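Local coordinates for carbonic anhydrase (Neosartorya fumigata, PDB 7COI) that is a zinc-dependent carbonic anhydrase of the beta class, which reversibly hydrates carbon dioxide to hydrogencarbonate and a proton, at the interface of chains A and B. Sequence-based numbering; all coordinates share one arbitrary frame. Chains: chain A/B, Carbonic anhydrase.

Contact 1: the interface of chains A and B. Residues chain A 155-157, 159-160, 164; chain B 143, 192-193, 196.
A:Ala156 meets B:Trp196 and B:Leu193 through its methyl group. A:Ala156 CB lies 3.7 Å from B:Trp196 CG, at the root of the indole, and also touches CD2 of B:Leu193. The short side chain probably lets helix 152-164 of chain A come close to the start of helix 193-206 of chain B.

B:Leu193 spreads its two methyl branches over this helix. CD2 turns to the methyl and carbonyl oxygen of A:Ala156. B:Leu193 CD1 touches A:Glu159 CG at 3.9 Å. It also meets the imidazole of A:His164 tip to tip, with B:Leu193 CD1 4.0 Å from A:His164 CD2. The leucine runs at about a right angle to A:Phe160.

B:Ile192 adds a second apolar contact. B:Ile192 CG2 packs 3.5 Å from A:Glu159 CB and also lies against A:Gly155 O. With CG1 anti to the backbone N (chi1 -162°), CD1 reaches CA of A:Gly155. A:Glu159 serves here through its aliphatic carbons, and no nitrogen or oxygen bonds across this patch.

B:Ile143 packs beside B:Leu193 on the same helix. B:Ile143 CD1 lies 3.8 Å from A:Val157 CA and is equally near CB of A:Phe160. The side chains of A:Val157 and B:Ile143 cross obliquely.

One hydrogen bond within chain B braces the surface. NE1 of B:Trp196 donates to the backbone O of B:Ile143 at 2.8 Å, nearly straight at 173°. The acceptor lies in the indole plane, so the bond should limit ring rotation and tie the two segments together.

The patch is an apolar helix-packing part of a two-fold interface and probably helps hold the carbonic anhydrase dimer together.

Contact 2: the interface of chains A and B. Residues chain A 110, 137-140; chain B 120-122, 141, 143.
OE1 of A:Gln110, the side-chain amide oxygen, accepts two hydrogen bonds from B:Ser122. B:Ser122 OG donates to A:Gln110 OE1 at 2.7 Å. B:Ser122 N donates to A:Gln110 OE1 at 2.8 Å; both donors are tilted from the carbonyl plane. B:Ser122 OG sits between its own backbone N and carbonyl carbon (chi1 64°), where hydroxyl and amide can reach the same oxygen. The A:Gln110 amide also stacks on the carboxylate of B:Asp121, with nearly parallel planes. B:Asp121 can bind zinc in this protein but does not do so here.

Strand 137-142 of chain A pairs with the B:Ser120 loop. A:Thr139 N donates to B:Ser120 O, on a lone pair. B:Ser120 OG returns a 2.7 Å bond to A:Thr139 O. CB of B:Ser120 covers one face of the A:Phe138 ring near its rim, and B:Ile143 CD1 reaches CZ of that ring.

A:Thr139 lays its CB over a face of the B:Arg141 guanidinium, offset toward the rim on the NH1 side. B:Arg141 NH2 donates to B:Asp121 O at 2.8 Å. This bond is bent (127° at H), with the donor above the carbonyl plane. NH2 also bonds water 1 at the guanidinium edge. That water joins A:Val137 O and B:Ser122 O, so it bridges the chains. These bonds probably help hold the guanidinium in place. A:His140 ND1 donates to B:Arg141 O at 2.7 Å; the acceptor is tilted 21° from the imidazole plane.

Contact 1: the interface of chains A and B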
# COMPACT_ATOMS: atom_id res chain seq x y z
N GLY A 155 -6.77 -2.32 7.25
CA GLY A 155 -7.28 -1.03 7.78
C GLY A 155 -8.77 -0.87 7.46
O GLY A 155 -9.56 -0.48 8.35
N ALA A 156 -9.15 -1.13 6.21
CA ALA A 156 -10.56 -0.99 5.77
C ALA A 156 -11.45 -2.04 6.46
O ALA A 156 -12.57 -1.69 6.89
CB ALA A 156 -10.61 -1.03 4.28
N VAL A 157 -10.97 -3.27 6.60
CA VAL A 157 -11.73 -4.33 7.30
C VAL A 157 -11.99 -3.87 8.74
O VAL A 157 -13.14 -4.02 9.23
CB VAL A 157 -11.00 -5.67 7.25
CG1 VAL A 157 -11.56 -6.64 8.29
CG2 VAL A 157 -11.03 -6.25 5.83
N GLU A 159 -11.93 -0.87 10.13
CA GLU A 159 -12.83 0.31 10.15
C GLU A 159 -14.28 -0.17 9.99
O GLU A 159 -15.16 0.26 10.79
CB GLU A 159 -12.42 1.30 9.08
CG GLU A 159 -13.35 2.49 8.92
CD GLU A 159 -13.37 3.50 10.07
OE1 GLU A 159 -12.43 3.54 10.86
OE2 GLU A 159 -14.33 4.24 10.13
N PHE A 160 -14.53 -1.03 9.00
CA PHE A 160 -15.91 -1.49 8.69
C PHE A 160 -16.44 -2.31 9.87
O PHE A 160 -17.56 -2.04 10.35
CB PHE A 160 -15.95 -2.27 7.39
CG PHE A 160 -17.34 -2.44 6.86
CD1 PHE A 160 -18.17 -3.45 7.32
CD2 PHE A 160 -17.80 -1.61 5.85
CE1 PHE A 160 -19.45 -3.59 6.83
CE2 PHE A 160 -19.09 -1.75 5.35
CZ PHE A 160 -19.91 -2.75 5.83
N HIS A 164 -18.81 0.30 11.77
CA HIS A 164 -20.08 0.12 11.03
C HIS A 164 -20.83 -1.11 11.57
O HIS A 164 -22.00 -0.96 11.90
CB HIS A 164 -19.83 0.15 9.54
CG HIS A 164 -19.31 1.47 9.11
ND1 HIS A 164 -20.10 2.60 9.14
CD2 HIS A 164 -18.09 1.88 8.70
CE1 HIS A 164 -19.39 3.64 8.72
NE2 HIS A 164 -18.14 3.21 8.44
N ILE B 143 -12.55 -6.14 2.08
CA ILE B 143 -13.80 -5.37 1.83
C ILE B 143 -14.15 -5.39 0.34
O ILE B 143 -13.38 -4.87 -0.50
CB ILE B 143 -13.73 -3.94 2.36
CG1 ILE B 143 -13.47 -3.88 3.86
CG2 ILE B 143 -14.98 -3.20 1.94
CD1 ILE B 143 -14.51 -4.61 4.70
N ILE B 192 -10.98 5.82 6.06
CA ILE B 192 -9.97 4.94 5.43
C ILE B 192 -10.63 4.04 4.39
O ILE B 192 -9.92 3.58 3.49
CB ILE B 192 -9.21 4.13 6.50
CG1 ILE B 192 -7.90 3.56 5.94
CG2 ILE B 192 -10.06 3.06 7.11
CD1 ILE B 192 -7.05 2.87 6.99
N LEU B 193 -11.94 3.83 4.45
CA LEU B 193 -12.64 3.05 3.39
C LEU B 193 -12.57 3.76 2.05
O LEU B 193 -12.67 3.07 1.05
CB LEU B 193 -14.08 2.74 3.80
CG LEU B 193 -14.19 1.62 4.82
CD1 LEU B 193 -15.43 1.76 5.68
CD2 LEU B 193 -14.16 0.26 4.10
N TRP B 196 -9.76 2.71 -0.23
CA TRP B 196 -9.96 1.26 -0.47
C TRP B 196 -11.01 1.06 -1.58
O TRP B 196 -10.84 0.16 -2.43
CB TRP B 196 -10.36 0.53 0.80
CG TRP B 196 -10.55 -0.93 0.53
CD1 TRP B 196 -11.73 -1.58 0.29
CD2 TRP B 196 -9.50 -1.86 0.22
NE1 TRP B 196 -11.47 -2.87 -0.10
CE2 TRP B 196 -10.13 -3.06 -0.16
CE3 TRP B 196 -8.11 -1.79 0.24
CZ2 TRP B 196 -9.39 -4.20 -0.46
CZ3 TRP B 196 -7.37 -2.91 -0.08
CH2 TRP B 196 -8.02 -4.10 -0.41

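Contact 2: the interface of chains A and B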
# COMPACT_ATOMS: atom_id res chain seq x y z
N GLN A 110 -26.35 -8.44 8.01
CA GLN A 110 -25.45 -9.19 8.91
C GLN A 110 -25.29 -8.42 10.23
O GLN A 110 -25.27 -7.18 10.19
CB GLN A 110 -24.08 -9.41 8.24
CG GLN A 110 -23.27 -8.12 8.11
CD GLN A 110 -21.94 -8.35 7.44
OE1 GLN A 110 -21.21 -9.29 7.78
NE2 GLN A 110 -21.59 -7.42 6.57
N VAL A 137 -19.13 -14.43 11.79
CA VAL A 137 -17.72 -13.99 11.83
C VAL A 137 -17.37 -13.15 10.59
O VAL A 137 -17.22 -13.72 9.48
CB VAL A 137 -16.74 -15.17 11.98
CG1 VAL A 137 -15.33 -14.67 12.24
CG2 VAL A 137 -17.18 -16.14 13.08
N PHE A 138 -17.15 -11.87 10.80
CA PHE A 138 -16.61 -10.95 9.77
C PHE A 138 -15.12 -11.25 9.65
O PHE A 138 -14.44 -11.35 10.69
CB PHE A 138 -16.92 -9.50 10.15
CG PHE A 138 -16.74 -8.53 9.03
CD1 PHE A 138 -17.70 -8.42 8.03
CD2 PHE A 138 -15.67 -7.65 9.00
CE1 PHE A 138 -17.57 -7.50 7.02
CE2 PHE A 138 -15.55 -6.70 8.00
CZ PHE A 138 -16.50 -6.64 7.00
N THR A 139 -14.62 -11.50 8.44
CA THR A 139 -13.32 -12.20 8.28
C THR A 139 -12.34 -11.47 7.36
O THR A 139 -12.70 -11.10 6.23
CB THR A 139 -13.53 -13.62 7.76
OG1 THR A 139 -14.39 -14.33 8.67
CG2 THR A 139 -12.23 -14.35 7.61
N HIS A 140 -11.10 -11.33 7.83
CA HIS A 140 -9.92 -10.97 7.02
C HIS A 140 -8.87 -12.07 7.17
O HIS A 140 -8.47 -12.41 8.30
CB HIS A 140 -9.36 -9.62 7.47
CG HIS A 140 -8.30 -9.05 6.59
ND1 HIS A 140 -8.47 -8.89 5.22
CD2 HIS A 140 -7.07 -8.57 6.89
CE1 HIS A 140 -7.39 -8.32 4.72
NE2 HIS A 140 -6.50 -8.13 5.71
N SER B 120 -15.07 -10.01 3.07
CA SER B 120 -15.06 -10.24 4.54
C SER B 120 -16.48 -10.42 5.12
O SER B 120 -16.57 -10.96 6.23
CB SER B 120 -14.38 -9.08 5.21
OG SER B 120 -13.08 -8.93 4.76
N ASP B 121 -17.51 -9.99 4.40
CA ASP B 121 -18.94 -10.15 4.80
C ASP B 121 -19.12 -11.48 5.54
O ASP B 121 -18.72 -12.55 4.97
CB ASP B 121 -19.85 -10.02 3.57
CG ASP B 121 -21.33 -9.89 3.97
OD1 ASP B 121 -21.85 -10.81 4.68
OD2 ASP B 121 -21.93 -8.91 3.58
N SER B 122 -19.67 -11.44 6.76
CA SER B 122 -19.82 -12.63 7.63
C SER B 122 -20.68 -13.71 6.97
O SER B 122 -20.58 -14.87 7.38
CB SER B 122 -20.36 -12.25 8.99
OG SER B 122 -21.67 -11.73 8.86
N ARG B 141 -9.89 -12.74 2.15
CA ARG B 141 -11.17 -11.99 2.24
C ARG B 141 -10.85 -10.56 2.67
O ARG B 141 -10.09 -10.37 3.65
CB ARG B 141 -12.13 -12.71 3.19
CG ARG B 141 -12.71 -13.97 2.59
CD ARG B 141 -13.43 -14.85 3.56
NE ARG B 141 -14.66 -14.27 4.06
CZ ARG B 141 -15.38 -14.79 5.04
NH1 ARG B 141 -14.98 -15.87 5.69
NH2 ARG B 141 -16.51 -14.21 5.40
N ILE B 143 -12.55 -6.14 2.08
CA ILE B 143 -13.80 -5.37 1.83
C ILE B 143 -14.15 -5.39 0.34
O ILE B 143 -13.38 -4.87 -0.50
CB ILE B 143 -13.73 -3.94 2.36
CG1 ILE B 143 -13.47 -3.88 3.86
CG2 ILE B 143 -14.98 -3.20 1.94
CD1 ILE B 143 -14.51 -4.61 4.70
O HOH W 1 -17.75 -15.65 7.60

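Contact 1 and contact 2 are neighbouring parts of one two-fold interface, with C-alpha centres about 11 Å apart. B:Ile143 belongs to both, at the start of the 3-10 helix 143-145 that follows strand 137-142. On the A side, contact 1 uses helix 152-164 and contact 2 uses strand 137-142. The first is apolar and the second largely hydrogen-bonded. B:Ile143 carries the apolar packing of contact 1 up to the A:Phe138 ring of contact 2. Each contact has a twin with the chains exchanged. Contact 2 holds an aspartate that can bind zinc, though not here, so dimer assembly may help shape the active-site surroundings.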